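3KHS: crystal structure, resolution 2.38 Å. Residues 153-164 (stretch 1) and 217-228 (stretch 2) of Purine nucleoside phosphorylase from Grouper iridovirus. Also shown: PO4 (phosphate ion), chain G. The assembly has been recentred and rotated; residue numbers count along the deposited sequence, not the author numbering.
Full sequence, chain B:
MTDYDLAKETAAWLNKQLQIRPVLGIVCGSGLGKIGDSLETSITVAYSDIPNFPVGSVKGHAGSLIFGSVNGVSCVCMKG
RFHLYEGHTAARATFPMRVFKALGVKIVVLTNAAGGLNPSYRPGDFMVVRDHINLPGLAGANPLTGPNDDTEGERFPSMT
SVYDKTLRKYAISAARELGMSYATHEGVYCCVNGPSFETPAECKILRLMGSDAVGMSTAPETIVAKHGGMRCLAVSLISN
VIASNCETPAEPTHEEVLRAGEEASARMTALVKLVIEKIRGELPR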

# COMPACT_ATOMS: atom_id res chain seq x y z
N GLY B 153 23.16 9.97 -3.42
CA GLY B 153 23.04 8.63 -2.87
C GLY B 153 22.74 7.57 -3.92
O GLY B 153 22.53 7.88 -5.09
N GLU B 154 22.73 6.31 -3.49
CA GLU B 154 22.48 5.20 -4.38
C GLU B 154 21.04 5.19 -4.89
O GLU B 154 20.12 5.65 -4.22
CB GLU B 154 22.76 3.88 -3.66
CG GLU B 154 24.21 3.69 -3.20
CD GLU B 154 25.14 3.29 -4.33
OE1 GLU B 154 24.97 2.18 -4.89
OE2 GLU B 154 26.05 4.09 -4.67
N ARG B 155 20.85 4.65 -6.09
CA ARG B 155 19.52 4.56 -6.67
C ARG B 155 18.76 3.51 -5.84
O ARG B 155 17.61 3.70 -5.46
CB ARG B 155 19.62 4.08 -8.13
CG ARG B 155 18.62 4.71 -9.12
CD ARG B 155 17.13 4.39 -8.90
NE ARG B 155 16.54 5.13 -7.77
CZ ARG B 155 15.48 5.93 -7.85
NH1 ARG B 155 14.85 6.11 -9.01
NH2 ARG B 155 15.03 6.54 -6.76
N PHE B 156 19.43 2.39 -5.58
CA PHE B 156 18.88 1.28 -4.83
C PHE B 156 19.68 1.10 -3.53
O PHE B 156 20.47 0.18 -3.40
CB PHE B 156 18.97 0.01 -5.66
CG PHE B 156 18.30 0.11 -6.99
CD1 PHE B 156 16.91 0.23 -7.08
CD2 PHE B 156 19.05 0.03 -8.17
CE1 PHE B 156 16.28 0.26 -8.33
CE2 PHE B 156 18.43 0.06 -9.43
CZ PHE B 156 17.04 0.18 -9.51
N PRO B 157 19.46 1.99 -2.55
CA PRO B 157 20.14 1.96 -1.26
C PRO B 157 19.81 0.74 -0.42
O PRO B 157 18.66 0.31 -0.33
CB PRO B 157 19.65 3.24 -0.59
CG PRO B 157 18.25 3.37 -1.12
CD PRO B 157 18.44 3.06 -2.59
N SER B 158 20.83 0.18 0.22
CA SER B 158 20.64 -0.97 1.08
C SER B 158 20.04 -0.51 2.39
O SER B 158 20.43 0.52 2.95
CB SER B 158 21.96 -1.68 1.36
OG SER B 158 21.88 -2.34 2.61
N MET B 159 19.10 -1.31 2.89
CA MET B 159 18.43 -1.03 4.15
C MET B 159 18.74 -2.17 5.12
O MET B 159 17.99 -2.41 6.06
CB MET B 159 16.90 -0.93 3.91
CG MET B 159 16.46 0.32 3.11
SD MET B 159 17.02 1.91 3.90
CE MET B 159 17.93 2.64 2.45
N THR B 160 19.85 -2.86 4.90
CA THR B 160 20.21 -3.97 5.77
C THR B 160 20.59 -3.55 7.18
O THR B 160 20.38 -4.32 8.11
CB THR B 160 21.32 -4.83 5.14
OG1 THR B 160 20.77 -5.56 4.03
CG2 THR B 160 21.87 -5.81 6.14
N SER B 161 21.12 -2.34 7.35
CA SER B 161 21.49 -1.85 8.67
C SER B 161 21.08 -0.40 8.88
O SER B 161 21.91 0.47 9.12
CB SER B 161 23.01 -1.95 8.89
OG SER B 161 23.46 -3.29 8.79
N VAL B 162 19.79 -0.13 8.78
CA VAL B 162 19.28 1.21 8.97
C VAL B 162 19.65 1.78 10.33
O VAL B 162 20.01 2.95 10.43
CB VAL B 162 17.72 1.25 8.87
CG1 VAL B 162 17.21 2.65 9.12
CG2 VAL B 162 17.28 0.78 7.52
N TYR B 163 19.56 0.95 11.36
CA TYR B 163 19.83 1.39 12.73
C TYR B 163 21.24 1.01 13.23
O TYR B 163 21.50 -0.13 13.60
CB TYR B 163 18.70 0.84 13.61
CG TYR B 163 17.32 1.29 13.12
CD1 TYR B 163 16.80 2.54 13.48
CD2 TYR B 163 16.60 0.53 12.18
CE1 TYR B 163 15.60 3.03 12.92
CE2 TYR B 163 15.40 1.02 11.61
CZ TYR B 163 14.91 2.27 11.99
OH TYR B 163 13.76 2.76 11.43
N ASP B 164 22.12 2.00 13.22
CA ASP B 164 23.52 1.85 13.63
C ASP B 164 23.71 1.00 14.90
O ASP B 164 23.27 1.37 15.99
CB ASP B 164 24.10 3.24 13.84
CG ASP B 164 25.59 3.24 13.81
OD1 ASP B 164 26.16 3.13 12.71
OD2 ASP B 164 26.17 3.34 14.90
P PO4 G . 5.05 10.14 16.41
O1 PO4 G . 5.80 10.23 17.69
O2 PO4 G . 5.48 11.24 15.49
O3 PO4 G . 5.32 8.83 15.74
O4 PO4 G . 3.59 10.27 16.69
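Stretch 2 217-228: STAPETIVAKHG

How does stretch 2 lie on stretch 1? Residues 219-227 form a helix, with Thr-218 at the N-cap position, and it rests on an irregular segment without regular helix or strand. The two run only roughly in opposite senses: the Gly-153 CA lies 5.8 Å from the His-227 CA, at the helix's C-terminal end, but the Val-162 CA is also near this end, 6.1 Å from the Lys-226 CA, and it is the Tyr-163 side chain that reaches back to the first turn.

Which polar groups hold them together? Two helix side chains donate to backbone carbonyls of stretch 1. Lys-226 NZ donates to Ser-161 O at 2.8 Å, its bent chain (chi2 p, chi4 m) passing Val-162, whose O lies 3.8 Å from Lys-226 CD. His-227 NE2 makes a weak hydrogen bond to Glu-154 O (2.9 Å), the carbonyl lying at the ring edge. Thr-222 OG1 and Tyr-163 OH stand 2.9 Å apart, but Ala-219 O is also within reach of the threonine OG1, at 3.0 Å, so the donor's choice stays open.

What fills the space between these bonds? Met-159 turns its end to the helix, placing SD 4.0 Å from Ile-223 CG2. Val-162 CG1 packs 3.3 Å from Thr-222 OG1, and Pro-157 CG meets the edge of the histidine ring, 3.6 Å from His-227 CD2.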

# COMPACT_ATOMS: atom_id res chain seq x y z
N SER B 217 5.27 6.71 11.87
CA SER B 217 6.37 7.56 11.42
C SER B 217 7.72 6.88 11.47
O SER B 217 7.82 5.66 11.39
CB SER B 217 6.47 8.80 12.29
OG SER B 217 6.93 8.46 13.58
N THR B 218 8.75 7.71 11.58
CA THR B 218 10.14 7.24 11.72
C THR B 218 10.79 6.42 10.61
O THR B 218 11.86 6.76 10.16
CB THR B 218 10.26 6.45 13.03
OG1 THR B 218 9.93 7.32 14.12
CG2 THR B 218 11.69 5.88 13.23
N ALA B 219 10.14 5.34 10.19
CA ALA B 219 10.72 4.47 9.17
C ALA B 219 11.06 5.17 7.86
O ALA B 219 12.15 4.98 7.34
CB ALA B 219 9.78 3.27 8.89
N PRO B 220 10.11 5.94 7.28
CA PRO B 220 10.46 6.60 6.04
C PRO B 220 11.57 7.62 6.25
O PRO B 220 12.36 7.86 5.36
CB PRO B 220 9.13 7.24 5.57
CG PRO B 220 8.44 7.49 6.82
CD PRO B 220 8.70 6.21 7.60
N GLU B 221 11.63 8.22 7.44
CA GLU B 221 12.67 9.19 7.71
C GLU B 221 14.06 8.54 7.80
O GLU B 221 15.04 9.11 7.32
CB GLU B 221 12.37 9.94 9.00
CG GLU B 221 11.18 10.89 8.90
CD GLU B 221 10.41 10.93 10.20
OE1 GLU B 221 9.46 10.12 10.37
OE2 GLU B 221 10.76 11.75 11.07
N THR B 222 14.15 7.36 8.40
CA THR B 222 15.44 6.69 8.50
C THR B 222 15.85 6.10 7.15
O THR B 222 17.03 5.91 6.88
CB THR B 222 15.45 5.57 9.57
OG1 THR B 222 14.52 4.53 9.20
CG2 THR B 222 15.07 6.15 10.92
N ILE B 223 14.88 5.79 6.31
CA ILE B 223 15.22 5.26 4.99
C ILE B 223 15.96 6.37 4.23
O ILE B 223 16.96 6.12 3.58
CB ILE B 223 13.98 4.90 4.15
CG1 ILE B 223 13.29 3.66 4.71
CG2 ILE B 223 14.41 4.69 2.68
CD1 ILE B 223 11.99 3.34 3.99
N VAL B 224 15.43 7.58 4.31
CA VAL B 224 16.01 8.72 3.62
C VAL B 224 17.33 9.15 4.27
O VAL B 224 18.30 9.43 3.57
CB VAL B 224 15.00 9.87 3.61
CG1 VAL B 224 15.65 11.13 3.07
CG2 VAL B 224 13.77 9.44 2.79
N ALA B 225 17.38 9.19 5.59
CA ALA B 225 18.58 9.55 6.31
C ALA B 225 19.72 8.60 5.90
O ALA B 225 20.81 9.02 5.49
CB ALA B 225 18.32 9.43 7.80
N LYS B 226 19.44 7.31 6.00
CA LYS B 226 20.41 6.27 5.68
C LYS B 226 20.92 6.42 4.27
O LYS B 226 22.10 6.26 4.00
CB LYS B 226 19.79 4.89 5.83
CG LYS B 226 20.82 3.76 5.90
CD LYS B 226 21.68 3.89 7.15
CE LYS B 226 22.98 3.15 6.98
NZ LYS B 226 22.73 1.72 6.72
N HIS B 227 19.99 6.71 3.37
CA HIS B 227 20.32 6.87 1.97
C HIS B 227 21.21 8.09 1.79
O HIS B 227 22.05 8.11 0.90
CB HIS B 227 19.02 7.01 1.18
CG HIS B 227 19.21 7.50 -0.22
ND1 HIS B 227 19.30 8.84 -0.54
CD2 HIS B 227 19.32 6.83 -1.40
CE1 HIS B 227 19.46 8.98 -1.84
NE2 HIS B 227 19.48 7.77 -2.39
N GLY B 228 21.04 9.09 2.66
CA GLY B 228 21.83 10.30 2.59
C GLY B 228 23.13 10.20 3.36
O GLY B 228 23.72 11.20 3.72